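Long-range contacts in DyP (Bjerkandera adusta, PDB 3VXJ), which probably oxidises dyes and phenolic compounds with hydrogen peroxide at a heme b centre, as a dye-decolorizing (DyP-type) peroxidase: residues A[29-34]-A[77-82]; A[176-181]-A[190-195]; A[221-226]-A[418-423]; A[233-238]-A[251-256]. All coordinates share one frame; numbering follows the deposited sequence.

Interaction 1 (A[29-34]-A[77-82])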
loop_
_atom_site.group_PDB
_atom_site.type_symbol
_atom_site.label_atom_id
_atom_site.label_comp_id
_atom_site.label_asym_id
_atom_site.label_seq_id
_atom_site.Cartn_x
_atom_site.Cartn_y
_atom_site.Cartn_z
ATOM N N PHE A 29 12.533 -14.429 4.746
ATOM C CA PHE A 29 13.627 -15.350 4.996
ATOM C C PHE A 29 14.763 -14.731 5.792
ATOM O O PHE A 29 14.887 -13.497 5.899
ATOM C CB PHE A 29 14.151 -15.944 3.671
ATOM C CG PHE A 29 14.816 -14.939 2.771
ATOM C CD1 PHE A 29 16.193 -14.717 2.855
ATOM C CD2 PHE A 29 14.075 -14.194 1.856
ATOM C CE1 PHE A 29 16.815 -13.782 2.050
ATOM C CE2 PHE A 29 14.697 -13.264 1.036
ATOM C CZ PHE A 29 16.068 -13.047 1.138
ATOM N N GLN A 30 15.574 -15.621 6.357
ATOM C CA GLN A 30 16.872 -15.308 6.926
ATOM C C GLN A 30 17.939 -15.970 6.074
ATOM O O GLN A 30 17.736 -17.079 5.571
ATOM C CB GLN A 30 17.009 -15.921 8.314
ATOM C CG GLN A 30 16.152 -15.396 9.406
ATOM C CD GLN A 30 16.489 -16.077 10.729
ATOM O OE1 GLN A 30 17.664 -16.293 11.050
ATOM N NE2 GLN A 30 15.463 -16.426 11.497
ATOM N N VAL A 31 19.090 -15.317 5.961
ATOM C CA VAL A 31 20.262 -15.906 5.320
ATOM C C VAL A 31 21.054 -16.709 6.355
ATOM O O VAL A 31 21.427 -16.178 7.395
ATOM C CB VAL A 31 21.177 -14.811 4.718
ATOM C CG1 VAL A 31 22.458 -15.413 4.144
ATOM C CG2 VAL A 31 20.447 -14.011 3.648
ATOM N N ASN A 32 21.303 -17.983 6.056
ATOM C CA ASN A 32 22.102 -18.848 6.930
ATOM C C ASN A 32 23.572 -18.900 6.544
ATOM O O ASN A 32 24.431 -19.086 7.397
ATOM C CB ASN A 32 21.550 -20.275 6.930
ATOM C CG ASN A 32 20.128 -20.355 7.439
ATOM O OD1 ASN A 32 19.769 -19.730 8.440
ATOM N ND2 ASN A 32 19.310 -21.145 6.761
ATOM N N ASP A 33 23.852 -18.743 5.253
ATOM C CA ASP A 33 25.191 -18.933 4.702
ATOM C C ASP A 33 25.312 -17.937 3.554
ATOM O O ASP A 33 24.703 -18.126 2.503
ATOM C CB ASP A 33 25.326 -20.396 4.223
ATOM C CG ASP A 33 26.712 -20.752 3.678
ATOM O OD1 ASP A 33 27.384 -19.926 3.031
ATOM O OD2 ASP A 33 27.117 -21.921 3.869
ATOM N N ALA A 34 26.077 -16.868 3.770
ATOM C CA ALA A 34 26.220 -15.795 2.776
ATOM C C ALA A 34 26.795 -16.279 1.446
ATOM O O ALA A 34 26.276 -15.937 0.385
ATOM C CB ALA A 34 27.052 -14.644 3.334
ATOM N N GLN A 77 23.446 -6.572 5.838
ATOM C CA GLN A 77 24.559 -6.812 6.760
ATOM C C GLN A 77 25.020 -8.274 6.753
ATOM O O GLN A 77 26.227 -8.545 6.746
ATOM C CB GLN A 77 24.189 -6.383 8.180
ATOM C CG GLN A 77 24.007 -4.886 8.351
ATOM C CD GLN A 77 23.625 -4.505 9.767
ATOM O OE1 GLN A 77 23.161 -5.340 10.551
ATOM N NE2 GLN A 77 23.813 -3.235 10.103
ATOM N N ALA A 78 24.066 -9.209 6.738
ATOM C CA ALA A 78 24.375 -10.638 6.703
ATOM C C ALA A 78 25.148 -11.013 5.450
ATOM O O ALA A 78 25.918 -11.983 5.450
ATOM C CB ALA A 78 23.097 -11.454 6.786
ATOM N N LEU A 79 24.932 -10.239 4.389
ATOM C CA LEU A 79 25.574 -10.469 3.104
ATOM C C LEU A 79 26.830 -9.620 2.904
ATOM O O LEU A 79 27.412 -9.608 1.821
ATOM C CB LEU A 79 24.564 -10.241 1.976
ATOM C CG LEU A 79 23.397 -11.239 1.985
ATOM C CD1 LEU A 79 22.294 -10.837 1.016
ATOM C CD2 LEU A 79 23.887 -12.649 1.656
ATOM N N GLY A 80 27.245 -8.905 3.949
ATOM C CA GLY A 80 28.444 -8.080 3.884
ATOM C C GLY A 80 28.289 -6.846 3.016
ATOM O O GLY A 80 29.289 -6.302 2.544
ATOM N N ILE A 81 27.045 -6.405 2.804
ATOM C CA ILE A 81 26.752 -5.208 2.020
ATOM C C ILE A 81 26.493 -4.106 3.036
ATOM O O ILE A 81 25.389 -3.981 3.557
ATOM C CB ILE A 81 25.522 -5.415 1.086
ATOM C CG1 ILE A 81 25.641 -6.700 0.241
ATOM C CG2 ILE A 81 25.291 -4.186 0.208
ATOM C CD1 ILE A 81 26.866 -6.799 -0.659
ATOM N N THR A 82 27.530 -3.324 3.323
ATOM C CA THR A 82 27.527 -2.439 4.484
ATOM C C THR A 82 27.473 -0.947 4.137
ATOM O O THR A 82 27.497 -0.093 5.037
ATOM C CB THR A 82 28.751 -2.722 5.371
ATOM O OG1 THR A 82 29.914 -2.782 4.540
ATOM C CG2 THR A 82 28.584 -4.070 6.088
#

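Interaction 2 (A[176-181]-A[190-195])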
loop_
_atom_site.group_PDB
_atom_site.type_symbol
_atom_site.label_atom_id
_atom_site.label_comp_id
_atom_site.label_asym_id
_atom_site.label_seq_id
_atom_site.Cartn_x
_atom_site.Cartn_y
_atom_site.Cartn_z
ATOM N N PRO A 176 1.023 7.488 -8.740
ATOM C CA PRO A 176 1.797 8.489 -9.473
ATOM C C PRO A 176 2.315 7.909 -10.781
ATOM O O PRO A 176 2.444 6.694 -10.920
ATOM C CB PRO A 176 2.959 8.802 -8.520
ATOM C CG PRO A 176 3.114 7.546 -7.716
ATOM C CD PRO A 176 1.741 6.976 -7.554
ATOM N N SER A 177 2.597 8.783 -11.737
ATOM C CA SER A 177 3.260 8.383 -12.969
ATOM C C SER A 177 4.639 9.021 -12.967
ATOM O O SER A 177 4.766 10.223 -12.733
ATOM C CB SER A 177 2.458 8.866 -14.174
ATOM O OG SER A 177 3.022 8.413 -15.389
ATOM N N VAL A 178 5.675 8.225 -13.208
ATOM C CA VAL A 178 7.022 8.793 -13.285
ATOM C C VAL A 178 7.400 9.142 -14.722
ATOM O O VAL A 178 7.001 8.450 -15.668
ATOM C CB VAL A 178 8.115 7.885 -12.648
ATOM C CG1 VAL A 178 7.825 7.651 -11.165
ATOM C CG2 VAL A 178 8.252 6.569 -13.400
ATOM N N THR A 179 8.160 10.221 -14.877
ATOM C CA THR A 179 8.744 10.562 -16.167
ATOM C C THR A 179 9.943 9.648 -16.429
ATOM O O THR A 179 10.462 9.016 -15.501
ATOM C CB THR A 179 9.190 12.044 -16.234
ATOM O OG1 THR A 179 10.225 12.287 -15.277
ATOM C CG2 THR A 179 8.026 12.974 -15.949
ATOM N N GLY A 180 10.371 9.574 -17.687
ATOM C CA GLY A 180 11.527 8.760 -18.065
ATOM C C GLY A 180 11.182 7.488 -18.818
ATOM O O GLY A 180 12.073 6.720 -19.184
ATOM N N TRP A 181 9.889 7.255 -19.032
ATOM C CA TRP A 181 9.419 6.149 -19.874
ATOM C C TRP A 181 8.071 6.492 -20.502
ATOM O O TRP A 181 7.402 7.434 -20.068
ATOM C CB TRP A 181 9.367 4.821 -19.090
ATOM C CG TRP A 181 8.267 4.694 -18.053
ATOM C CD1 TRP A 181 7.999 5.553 -17.020
ATOM C CD2 TRP A 181 7.321 3.622 -17.932
ATOM N NE1 TRP A 181 6.935 5.091 -16.279
ATOM C CE2 TRP A 181 6.501 3.907 -16.815
ATOM C CE3 TRP A 181 7.080 2.451 -18.667
ATOM C CZ2 TRP A 181 5.455 3.063 -16.414
ATOM C CZ3 TRP A 181 6.040 1.613 -18.267
ATOM C CH2 TRP A 181 5.243 1.925 -17.151
ATOM N N ALA A 190 -0.865 12.333 -10.924
ATOM C CA ALA A 190 0.340 13.122 -10.669
ATOM C C ALA A 190 1.483 12.586 -11.515
ATOM O O ALA A 190 1.696 11.376 -11.595
ATOM C CB ALA A 190 0.709 13.095 -9.195
ATOM N N VAL A 191 2.194 13.498 -12.168
ATOM C CA VAL A 191 3.392 13.158 -12.916
ATOM C C VAL A 191 4.566 13.684 -12.100
ATOM O O VAL A 191 4.632 14.877 -11.795
ATOM C CB VAL A 191 3.370 13.754 -14.341
ATOM C CG1 VAL A 191 4.681 13.496 -15.047
ATOM C CG2 VAL A 191 2.209 13.168 -15.146
ATOM N N VAL A 192 5.454 12.776 -11.704
ATOM C CA VAL A 192 6.572 13.109 -10.826
ATOM C C VAL A 192 7.896 12.674 -11.449
ATOM O O VAL A 192 7.915 11.754 -12.276
ATOM C CB VAL A 192 6.413 12.451 -9.420
ATOM C CG1 VAL A 192 5.116 12.903 -8.751
ATOM C CG2 VAL A 192 6.498 10.920 -9.507
ATOM N N PRO A 193 9.011 13.322 -11.054
ATOM C CA PRO A 193 10.308 12.821 -11.503
ATOM C C PRO A 193 10.545 11.408 -10.961
ATOM O O PRO A 193 10.041 11.065 -9.881
ATOM C CB PRO A 193 11.322 13.800 -10.898
ATOM C CG PRO A 193 10.595 14.723 -10.051
ATOM C CD PRO A 193 9.123 14.484 -10.155
ATOM N N PRO A 194 11.299 10.578 -11.698
ATOM C CA PRO A 194 11.393 9.167 -11.323
ATOM C C PRO A 194 11.994 8.914 -9.943
ATOM O O PRO A 194 11.657 7.916 -9.313
ATOM C CB PRO A 194 12.268 8.557 -12.426
ATOM C CG PRO A 194 12.963 9.706 -13.074
ATOM C CD PRO A 194 12.050 10.878 -12.930
ATOM N N GLY A 195 12.831 9.833 -9.471
ATOM C CA GLY A 195 13.478 9.717 -8.164
ATOM C C GLY A 195 12.576 9.870 -6.953
ATOM O O GLY A 195 13.032 9.705 -5.833
#

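Interaction 3 (A[221-226]-A[418-423]). With HEM (protoporphyrin IX containing Fe), chain B.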
loop_
_atom_site.group_PDB
_atom_site.type_symbol
_atom_site.label_atom_id
_atom_site.label_comp_id
_atom_site.label_asym_id
_atom_site.label_seq_id
_atom_site.Cartn_x
_atom_site.Cartn_y
_atom_site.Cartn_z
ATOM N N ARG A 221 3.327 -3.746 5.288
ATOM C CA ARG A 221 2.496 -3.802 6.495
ATOM C C ARG A 221 1.513 -4.953 6.404
ATOM O O ARG A 221 0.797 -5.086 5.410
ATOM C CB ARG A 221 1.711 -2.508 6.690
ATOM C CG ARG A 221 2.563 -1.240 6.732
ATOM C CD ARG A 221 3.154 -0.980 8.107
ATOM N NE ARG A 221 2.209 -0.274 8.967
ATOM C CZ ARG A 221 2.239 -0.270 10.303
ATOM N NH1 ARG A 221 3.134 -0.984 10.977
ATOM N NH2 ARG A 221 1.334 0.437 10.973
ATOM N N HIS A 222 1.487 -5.797 7.433
ATOM C CA HIS A 222 0.480 -6.835 7.507
ATOM C C HIS A 222 -0.682 -6.302 8.336
ATOM O O HIS A 222 -0.549 -6.138 9.552
ATOM C CB HIS A 222 1.076 -8.093 8.143
ATOM C CG HIS A 222 0.067 -9.143 8.477
ATOM N ND1 HIS A 222 0.334 -10.179 9.347
ATOM C CD2 HIS A 222 -1.212 -9.316 8.065
ATOM C CE1 HIS A 222 -0.741 -10.937 9.463
ATOM N NE2 HIS A 222 -1.698 -10.428 8.708
ATOM N N PHE A 223 -1.802 -5.988 7.683
ATOM C CA PHE A 223 -2.972 -5.457 8.395
ATOM C C PHE A 223 -4.040 -6.525 8.492
ATOM O O PHE A 223 -4.388 -7.143 7.486
ATOM C CB PHE A 223 -3.610 -4.286 7.643
ATOM C CG PHE A 223 -2.756 -3.061 7.551
ATOM C CD1 PHE A 223 -2.283 -2.428 8.700
ATOM C CD2 PHE A 223 -2.485 -2.504 6.306
ATOM C CE1 PHE A 223 -1.515 -1.268 8.598
ATOM C CE2 PHE A 223 -1.723 -1.346 6.187
ATOM C CZ PHE A 223 -1.241 -0.716 7.341
ATOM N N GLN A 224 -4.573 -6.736 9.690
ATOM C CA GLN A 224 -5.792 -7.515 9.847
ATOM C C GLN A 224 -6.971 -6.549 9.844
ATOM O O GLN A 224 -6.932 -5.530 10.530
ATOM C CB GLN A 224 -5.742 -8.315 11.148
ATOM C CG GLN A 224 -6.945 -9.207 11.360
ATOM C CD GLN A 224 -6.744 -10.234 12.448
ATOM O OE1 GLN A 224 -5.631 -10.440 12.941
ATOM N NE2 GLN A 224 -7.826 -10.903 12.818
ATOM N N GLN A 225 -8.025 -6.878 9.103
ATOM C CA GLN A 225 -9.216 -6.026 9.032
ATOM C C GLN A 225 -10.411 -6.627 9.766
ATOM O O GLN A 225 -10.633 -7.852 9.739
ATOM C CB GLN A 225 -9.580 -5.724 7.573
ATOM C CG GLN A 225 -8.592 -4.752 6.894
ATOM C CD GLN A 225 -8.784 -4.635 5.398
ATOM O OE1 GLN A 225 -8.021 -5.200 4.626
ATOM N NE2 GLN A 225 -9.795 -3.885 4.981
ATOM N N LYS A 226 -11.162 -5.744 10.419
ATOM C CA LYS A 226 -12.358 -6.105 11.167
ATOM C C LYS A 226 -13.597 -5.694 10.379
ATOM O O LYS A 226 -14.144 -4.598 10.562
ATOM C CB LYS A 226 -12.326 -5.428 12.535
ATOM C CG LYS A 226 -11.056 -5.694 13.344
ATOM C CD LYS A 226 -10.890 -7.141 13.754
ATOM C CE LYS A 226 -9.823 -7.284 14.826
ATOM N NZ LYS A 226 -9.660 -8.698 15.257
ATOM N N LEU A 418 -10.902 1.275 15.877
ATOM C CA LEU A 418 -9.898 0.877 14.894
ATOM C C LEU A 418 -10.310 -0.438 14.232
ATOM O O LEU A 418 -10.509 -1.450 14.909
ATOM C CB LEU A 418 -8.514 0.760 15.541
ATOM C CG LEU A 418 -7.303 0.564 14.610
ATOM C CD1 LEU A 418 -7.141 1.658 13.552
ATOM C CD2 LEU A 418 -6.015 0.424 15.429
ATOM N N PHE A 419 -10.459 -0.414 12.909
ATOM C CA PHE A 419 -10.862 -1.598 12.149
ATOM C C PHE A 419 -9.700 -2.228 11.380
ATOM O O PHE A 419 -9.879 -3.242 10.687
ATOM C CB PHE A 419 -11.977 -1.257 11.159
ATOM C CG PHE A 419 -13.174 -0.604 11.778
ATOM C CD1 PHE A 419 -13.932 -1.274 12.733
ATOM C CD2 PHE A 419 -13.561 0.664 11.380
ATOM C CE1 PHE A 419 -15.058 -0.668 13.305
ATOM C CE2 PHE A 419 -14.686 1.280 11.947
ATOM C CZ PHE A 419 -15.426 0.612 12.905
ATOM N N VAL A 420 -8.527 -1.611 11.494
ATOM C CA VAL A 420 -7.326 -2.039 10.789
ATOM C C VAL A 420 -6.228 -2.201 11.829
ATOM O O VAL A 420 -5.829 -1.235 12.473
ATOM C CB VAL A 420 -6.891 -1.010 9.716
ATOM C CG1 VAL A 420 -5.585 -1.444 9.063
ATOM C CG2 VAL A 420 -7.985 -0.834 8.653
ATOM N N ILE A 421 -5.757 -3.429 12.008
ATOM C CA ILE A 421 -4.824 -3.751 13.076
ATOM C C ILE A 421 -3.471 -4.139 12.481
ATOM O O ILE A 421 -3.381 -5.146 11.777
ATOM C CB ILE A 421 -5.337 -4.942 13.918
ATOM C CG1 ILE A 421 -6.793 -4.729 14.369
ATOM C CG2 ILE A 421 -4.417 -5.205 15.110
ATOM C CD1 ILE A 421 -7.014 -3.569 15.335
ATOM N N PRO A 422 -2.417 -3.343 12.736
ATOM C CA PRO A 422 -1.090 -3.760 12.268
ATOM C C PRO A 422 -0.590 -4.974 13.048
ATOM O O PRO A 422 -0.545 -4.954 14.287
ATOM C CB PRO A 422 -0.211 -2.525 12.545
ATOM C CG PRO A 422 -1.188 -1.374 12.714
ATOM C CD PRO A 422 -2.394 -2.001 13.354
ATOM N N LYS A 423 -0.234 -6.028 12.317
ATOM C CA LYS A 423 0.239 -7.284 12.909
ATOM C C LYS A 423 1.735 -7.487 12.703
ATOM O O LYS A 423 2.295 -8.484 13.157
ATOM C CB LYS A 423 -0.517 -8.475 12.316
ATOM C CG LYS A 423 -2.035 -8.446 12.516
ATOM C CD LYS A 423 -2.446 -8.419 13.988
ATOM C CE LYS A 423 -2.138 -9.747 14.690
ATOM N NZ LYS A 423 -2.399 -9.638 16.150
HETATM C CHA HEM B . -5.975 4.815 -1.581
HETATM C CHB HEM B . -7.740 1.225 1.131
HETATM C CHC HEM B . -3.933 1.533 4.099
HETATM C CHD HEM B . -2.128 5.102 1.384
HETATM C C1A HEM B . -6.799 3.843 -1.087
HETATM C C2A HEM B . -8.089 3.481 -1.631
HETATM C C3A HEM B . -8.581 2.489 -0.866
HETATM C C4A HEM B . -7.603 2.182 0.153
HETATM C CMA HEM B . -9.925 1.756 -1.033
HETATM C CAA HEM B . -8.770 4.186 -2.824
HETATM C CBA HEM B . -8.425 3.619 -4.203
HETATM C CGA HEM B . -7.027 3.948 -4.671
HETATM O O1A HEM B . -6.729 5.116 -5.002
HETATM O O2A HEM B . -6.196 3.001 -4.745
HETATM C C1B HEM B . -6.860 0.979 2.166
HETATM C C2B HEM B . -7.021 -0.027 3.194
HETATM C C3B HEM B . -5.959 0.055 4.017
HETATM C C4B HEM B . -5.101 1.108 3.515
HETATM C CMB HEM B . -8.232 -0.980 3.287
HETATM C CAB HEM B . -5.634 -0.803 5.258
HETATM C CBB HEM B . -6.129 -2.032 5.421
HETATM C C1C HEM B . -3.141 2.557 3.645
HETATM C C2C HEM B . -1.940 3.049 4.293
HETATM C C3C HEM B . -1.446 4.051 3.548
HETATM C C4C HEM B . -2.322 4.208 2.407
HETATM C CMC HEM B . -1.365 2.474 5.601
HETATM C CAC HEM B . -0.176 4.909 3.783
HETATM C CBC HEM B . 0.202 5.289 5.012
HETATM C C1D HEM B . -2.963 5.295 0.314
HETATM C C2D HEM B . -2.658 6.173 -0.789
HETATM C C3D HEM B . -3.848 6.094 -1.694
HETATM C C4D HEM B . -4.759 5.172 -1.065
HETATM C CMD HEM B . -1.415 7.044 -1.032
HETATM C CAD HEM B . -4.002 6.884 -3.002
HETATM C CBD HEM B . -4.478 8.286 -2.634
HETATM C CGD HEM B . -4.618 9.162 -3.850
HETATM O O1D HEM B . -5.709 9.772 -4.010
HETATM O O2D HEM B . -3.660 9.259 -4.650
HETATM N NA HEM B . -6.551 3.051 0.006
HETATM N NB HEM B . -5.688 1.686 2.407
HETATM N NC HEM B . -3.360 3.316 2.519
HETATM N ND HEM B . -4.201 4.690 0.109
HETATM FE FE HEM B . -4.984 3.228 1.306
HETATM O O HOH W 1 2.511 -10.373 10.956
HETATM O O HOH W 2 -4.083 1.903 0.121
#

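Interaction 4 (A[233-238]-A[251-256])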
loop_
_atom_site.group_PDB
_atom_site.type_symbol
_atom_site.label_atom_id
_atom_site.label_comp_id
_atom_site.label_asym_id
_atom_site.label_seq_id
_atom_site.Cartn_x
_atom_site.Cartn_y
_atom_site.Cartn_z
ATOM N N TYR A 233 -20.568 -0.674 12.411
ATOM C CA TYR A 233 -20.344 0.725 12.751
ATOM C C TYR A 233 -21.038 1.662 11.762
ATOM O O TYR A 233 -21.649 2.647 12.170
ATOM C CB TYR A 233 -18.848 1.061 12.821
ATOM C CG TYR A 233 -18.606 2.502 13.210
ATOM C CD1 TYR A 233 -18.627 2.897 14.546
ATOM C CD2 TYR A 233 -18.388 3.479 12.239
ATOM C CE1 TYR A 233 -18.423 4.233 14.904
ATOM C CE2 TYR A 233 -18.188 4.809 12.589
ATOM C CZ TYR A 233 -18.204 5.181 13.917
ATOM O OH TYR A 233 -18.004 6.503 14.250
ATOM N N THR A 234 -20.943 1.365 10.467
ATOM C CA THR A 234 -21.573 2.231 9.467
ATOM C C THR A 234 -23.097 2.155 9.531
ATOM O O THR A 234 -23.773 3.148 9.288
ATOM C CB THR A 234 -21.085 1.972 8.019
ATOM O OG1 THR A 234 -21.505 0.675 7.593
ATOM C CG2 THR A 234 -19.555 2.099 7.889
ATOM N N LEU A 235 -23.637 0.984 9.860
ATOM C CA LEU A 235 -25.076 0.856 10.062
ATOM C C LEU A 235 -25.545 1.624 11.300
ATOM O O LEU A 235 -26.556 2.329 11.244
ATOM C CB LEU A 235 -25.482 -0.618 10.128
ATOM C CG LEU A 235 -25.432 -1.339 8.774
ATOM C CD1 LEU A 235 -25.388 -2.838 8.985
ATOM C CD2 LEU A 235 -26.640 -0.946 7.924
ATOM N N ALA A 236 -24.804 1.508 12.405
ATOM C CA ALA A 236 -25.155 2.194 13.654
ATOM C C ALA A 236 -25.063 3.714 13.549
ATOM O O ALA A 236 -25.758 4.441 14.265
ATOM C CB ALA A 236 -24.283 1.692 14.796
ATOM N N ASN A 237 -24.211 4.190 12.645
ATOM C CA ASN A 237 -23.939 5.618 12.499
ATOM C C ASN A 237 -24.344 6.158 11.132
ATOM O O ASN A 237 -23.861 7.202 10.680
ATOM C CB ASN A 237 -22.472 5.895 12.816
ATOM C CG ASN A 237 -22.155 5.642 14.267
ATOM O OD1 ASN A 237 -22.431 6.483 15.125
ATOM N ND2 ASN A 237 -21.606 4.473 14.560
ATOM N N ALA A 238 -25.240 5.424 10.479
ATOM C CA ALA A 238 -25.690 5.745 9.128
ATOM C C ALA A 238 -26.078 7.207 9.024
ATOM O O ALA A 238 -26.750 7.749 9.898
ATOM C CB ALA A 238 -26.866 4.865 8.746
ATOM N N GLU A 251 -28.615 2.989 2.717
ATOM C CA GLU A 251 -27.984 4.048 1.925
ATOM C C GLU A 251 -27.063 4.906 2.785
ATOM O O GLU A 251 -25.976 5.301 2.348
ATOM C CB GLU A 251 -29.041 4.938 1.259
ATOM C CG GLU A 251 -29.729 4.282 0.079
ATOM C CD GLU A 251 -30.979 5.014 -0.370
ATOM O OE1 GLU A 251 -31.453 5.938 0.333
ATOM O OE2 GLU A 251 -31.496 4.653 -1.454
ATOM N N GLY A 252 -27.517 5.220 3.994
ATOM C CA GLY A 252 -26.761 6.084 4.895
ATOM C C GLY A 252 -25.494 5.417 5.399
ATOM O O GLY A 252 -24.497 6.097 5.664
ATOM N N ALA A 253 -25.537 4.091 5.530
ATOM C CA ALA A 253 -24.377 3.305 5.947
ATOM C C ALA A 253 -23.348 3.225 4.831
ATOM O O ALA A 253 -22.149 3.418 5.072
ATOM C CB ALA A 253 -24.808 1.896 6.379
ATOM N N GLU A 254 -23.818 2.966 3.609
ATOM C CA GLU A 254 -22.948 2.964 2.434
ATOM C C GLU A 254 -22.322 4.339 2.261
ATOM O O GLU A 254 -21.122 4.454 2.000
ATOM C CB GLU A 254 -23.717 2.589 1.165
ATOM C CG GLU A 254 -24.293 1.164 1.134
ATOM C CD GLU A 254 -23.271 0.015 1.219
ATOM O OE1 GLU A 254 -22.028 0.219 1.197
ATOM O OE2 GLU A 254 -23.748 -1.141 1.318
ATOM N N PHE A 255 -23.128 5.387 2.427
ATOM C CA PHE A 255 -22.627 6.754 2.309
ATOM C C PHE A 255 -21.573 7.052 3.371
ATOM O O PHE A 255 -20.522 7.611 3.051
ATOM C CB PHE A 255 -23.792 7.743 2.389
ATOM C CG PHE A 255 -23.413 9.184 2.137
ATOM C CD1 PHE A 255 -22.677 9.567 1.011
ATOM C CD2 PHE A 255 -23.837 10.170 3.017
ATOM C CE1 PHE A 255 -22.362 10.910 0.789
ATOM C CE2 PHE A 255 -23.529 11.513 2.793
ATOM C CZ PHE A 255 -22.792 11.883 1.678
ATOM N N LEU A 256 -21.818 6.647 4.619
ATOM C CA LEU A 256 -20.811 6.845 5.661
ATOM C C LEU A 256 -19.480 6.162 5.299
ATOM O O LEU A 256 -18.409 6.769 5.467
ATOM C CB LEU A 256 -21.331 6.390 7.034
ATOM C CG LEU A 256 -20.346 6.570 8.191
ATOM C CD1 LEU A 256 -19.945 8.022 8.385
ATOM C CD2 LEU A 256 -20.963 6.032 9.460
#

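Interaction 1 (A[29-34]-A[77-82])
The Schellman motif that ends helix 73-78 sets Ala78 and Leu79 against Val31 and Ala34. Gly80 is its C-prime residue: with positive phi, it sends its N back to Gln77 O (3.0 Å). The chain turns off at Leu79, whose CD2 methyl does most of the touching. It meets Val31 CG1 at 4.0 Å, the two side chains crossing at about a right angle, and it also lies 4.1 Å from Ala34 CB. Val31 holds CG1 anti to its backbone N (chi1 176°), which presents that methyl to the leucine. This is the N-terminal ferredoxin-like domain, where strand 23-31 passes through the short turn at Asn32 and Asp33 into helix 34-48. Asp33 caps that helix through OD1 to Ser36 N, and Phe37 on its first turn packs on both Val31 and Leu79. Beside this apolar patch Ala34 CB sits 3.6 Å from Ala78 O, and Lys38 NZ donates a hydrogen bond to Leu79 O.

Interaction 2 (A[176-181]-A[190-195])
Ala190 opens the pairing with Pro176 and Ser177: its O accepts the N-H of Ser177 at 2.7 Å in a nearly straight bond (170°), while its side chain touches a bound 2,6-dimethoxyphenol. Val191 comes next, paired in parallel with Ser177 and on the same face of the two-stranded sheet. Its CG1, anti to the backbone N (chi1 175°), abuts Thr179 CG2 at 3.5 Å, a tight methyl-to-methyl contact with the side chains at about a right angle. Val192 works with both backbone groups: its N donates to Ser177 O at 2.8 Å, and its O receives Thr179 N at 3.0 Å together with a CA-H...O contact from Val178. On the other face its CG2 lies 3.9 Å from Val178 CG1 and also meets the ring of Pro176. Pro193 points its CB away from the partner strand, and its side chain touches Asp323. Pro194 then folds over the end of the pair, with CD 3.3 Å from Thr179 OG1 and CB 3.6 Å from Thr179 O, a buried carbonyl oxygen that finds no hydrogen-bond partner. Beyond it, Gly195 O is hydrogen-bonded to Ser361 OG, just past strand 353-360. Val178, on the face it shares with Val192, packs on Ile197 and on Leu16 of helix 13-16.

Interaction 3 (A[221-226]-A[418-423])
Phe223 reaches from the strand pair to the heme, starting with CB, 3.7 Å from Val420 CG1. With CG anti to the carbonyl carbon (chi1 -66°), the ring leans past that methyl. CD1 is 3.5 Å from it and also lies near Pro422 CA, and CE1 goes on to Pro422 CG. Along the other side CD2 meets the vinyl carbon CAB of the heme at 3.7 Å, and CZ, the tip, stops 3.6 Å from the heme methyl CMC. Arg221 CB lies over one ring face. An alanine here would probably open a gap between Val420, Pro422 and the porphyrin rim, and leave the vinyl group freer to turn. Strands 216-225 and 420-430 are antiparallel neighbours in the ferredoxin-like sheet of the C-terminal half, with 420-430 at its edge. Gln224 and Ile421 form the hydrogen-bonded pair, N to O at 2.9 Å from Gln224 to Ile421 and 2.8 Å from Ile421 to Gln224. Lys423 N to His222 O and Lys226 N to Phe419 O extend the ladder. Gln225, beside Phe223 on the heme side, rests on the same vinyl group and gives NE2 to Glu165. At His222, Lys423 CB makes a CH-pi contact 3.8 Å from the ring centroid, while a water 2.7 Å from His222 ND1 bridges to Lys423 O and His222 NE2 is hydrogen-bonded to Tyr334 OH.

Interaction 4 (A[233-238]-A[251-256])
Ala238 and Ala253 bring their backbones within 4.2 Å, CA to CA, where the C-terminal end of helix 227-236 packs on helix 249-261. It is a helix-helix contact built on small residues, the two helices being joined by a connection with two short strands. Ala238 CB sits 3.6 Å from Ala253 N and close to the carbonyl carbon of Gly252, whose lack of a side chain lets the chains come this near. Ala253 CB in turn presses on the end of the other helix, 3.3 Å from Thr234 O, with Leu235 CD2 at 3.7 Å on its flank. Thr234 OG1 is hydrogen-bonded back to Asn231 O. One turn on, Leu256 has CG anti to its backbone N (chi1 -180°) and pushes CD2 between Thr234 and Asn237, 3.4 Å from Asn237 O and 3.7 Å from Asn237 CB. The amide of Asn237, just past the helix end, folds back over its last turn: ND2 donates to Tyr233 O at 3.0 Å and sits above the Tyr233 ring, offset toward the rim.

Overall arrangement
Interactions 1, 2 and 3 follow one another along the chain, whereas 233-238 and 251-256 both fall between the two strands of interaction 3. Interaction 1 belongs to the N-terminal ferredoxin-like domain; the others belong to the C-terminal half, whose own four-stranded sheet has the same 2-3-1-4 strand order. Interactions 1 and 4 sit on opposite sides of the molecule, centres about 50 Å apart. Interaction 3 lines the heme, while interaction 2, its centre about 30 Å from that of interaction 3, reaches a 2,6-dimethoxyphenol through Ala190. Strand 216-225 leads into helix 227-236. Phe419 CZ, just before strand 420-430, meets Tyr233 CB at 3.5 Å, so the helix pair packs directly against the end of the heme-side strand pair.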